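Local coordinates for chloramphenicol acetyltransferase (Bacteroides thetaiotaomicron, PDB 2I9D) that probably transfers an acetyl group from acetyl-CoA to a hydroxyl of chloramphenicol, the reaction by which enzymes of this family inactivate the antibiotic, at the interface of chains A and B. Sequence-based numbering; all coordinates share one arbitrary frame. Chains: chain A/B, Chloramphenicol acetyltransferase.

The interface of chains A and B. Residues chain A 182-184; chain B 184.
B:Glu184 reaches across to the backbone of A:Glu184, its own counterpart in the neighbouring subunit, and buries more surface (55 Å²) than the other residues of this patch. Its carboxylate oxygen OE1 accepts a hydrogen bond from the backbone N of A:Glu184 at 2.6 Å. The N-H points almost straight at the oxygen, 168° at the hydrogen, and meets it nearly along the C-O axis. Extended beyond CG (chi2 175°), the side chain carries its carboxylate across to the partner's main chain. The other oxygen, OE2 of B:Glu184, lies loosely between the carbonyl O of A:Ile182, 4.0 Å away, and the methylene CG of A:Arg183. The guanidinium makes no salt bridge here: NE of A:Arg183 stays 5.1 Å from OE2 of B:Glu184, and any attraction would act at a distance. The guanidinium and carboxylate planes are turned 74° apart. The side chain of A:Glu184 touches through its stem, CG lying 3.7 Å from OE1 of B:Glu184. Its own carboxylate is directed away, its OE1 5.7 Å from OE1 of B:Glu184, which probably limits repulsion between the two acids. The contact lies where strand 181-183 runs into the turn before strand 186-196, about 31 Å from A:His197, the catalytic base of this family; it is a small peripheral piece of the subunit interface in a trimeric assembly, the oligomeric state typical of this family.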
ATOM      1  N   ILE A 182      -9.402  18.670   6.355  1.00 33.82           N
ATOM      2  CA  ILE A 182      -8.893  19.951   5.849  1.00 35.14           C
ATOM      3  C   ILE A 182      -7.364  19.937   5.762  1.00 35.64           C
ATOM      4  O   ILE A 182      -6.680  19.720   6.757  1.00 35.75           O
ATOM      5  CB  ILE A 182      -9.470  21.168   6.648  1.00 35.49           C
ATOM      6  CG1 ILE A 182     -10.903  21.426   6.176  1.00 35.50           C
ATOM      7  CG2 ILE A 182      -8.650  22.441   6.400  1.00 35.30           C
ATOM      8  CD1 ILE A 182     -11.766  21.976   7.214  1.00 40.82           C
ATOM      9  N   ARG A 183      -6.860  20.092   4.541  1.00 36.49           N
ATOM     10  CA  ARG A 183      -5.432  20.225   4.269  1.00 37.64           C
ATOM     11  C   ARG A 183      -5.174  21.484   3.453  1.00 37.09           C
ATOM     12  O   ARG A 183      -5.652  21.617   2.314  1.00 36.23           O
ATOM     13  CB  ARG A 183      -4.884  19.018   3.507  1.00 38.10           C
ATOM     14  CG  ARG A 183      -3.999  18.114   4.342  1.00 42.49           C
ATOM     15  CD  ARG A 183      -4.710  16.813   4.610  1.00 47.98           C
ATOM     16  NE  ARG A 183      -3.924  15.878   5.415  1.00 52.28           N
ATOM     17  CZ  ARG A 183      -3.022  15.029   4.927  1.00 53.59           C
ATOM     18  NH1 ARG A 183      -2.761  14.994   3.619  1.00 53.78           N
ATOM     19  NH2 ARG A 183      -2.378  14.218   5.760  1.00 53.69           N
ATOM     20  N   GLU A 184      -4.401  22.392   4.046  1.00 37.34           N
ATOM     21  CA  GLU A 184      -4.143  23.729   3.493  1.00 37.70           C
ATOM     22  C   GLU A 184      -5.438  24.430   3.046  1.00 36.80           C
ATOM     23  O   GLU A 184      -5.569  24.873   1.909  1.00 36.37           O
ATOM     24  CB  GLU A 184      -3.081  23.650   2.385  1.00 37.19           C
ATOM     25  CG  GLU A 184      -1.813  22.924   2.862  1.00 38.17           C
ATOM     26  CD  GLU A 184      -0.637  23.107   1.901  1.00 38.88           C
ATOM     27  OE1 GLU A 184      -0.017  24.197   1.940  1.00 41.20           O
ATOM     28  OE2 GLU A 184      -0.339  22.167   1.123  1.00 36.40           O
TER
ATOM     29  N   GLU B 184       1.669  21.130   8.737  1.00 40.88           N
ATOM     30  CA  GLU B 184       0.772  22.221   9.110  1.00 40.47           C
ATOM     31  C   GLU B 184       0.865  22.518  10.604  1.00 39.84           C
ATOM     32  O   GLU B 184      -0.152  22.602  11.302  1.00 39.78           O
ATOM     33  CB  GLU B 184      -0.662  21.884   8.745  1.00 40.36           C
ATOM     34  CG  GLU B 184      -0.953  21.812   7.261  1.00 41.88           C
ATOM     35  CD  GLU B 184      -2.394  21.358   7.012  1.00 43.74           C
ATOM     36  OE1 GLU B 184      -3.100  22.030   6.237  1.00 42.38           O
ATOM     37  OE2 GLU B 184      -2.829  20.349   7.635  1.00 45.58           O
TER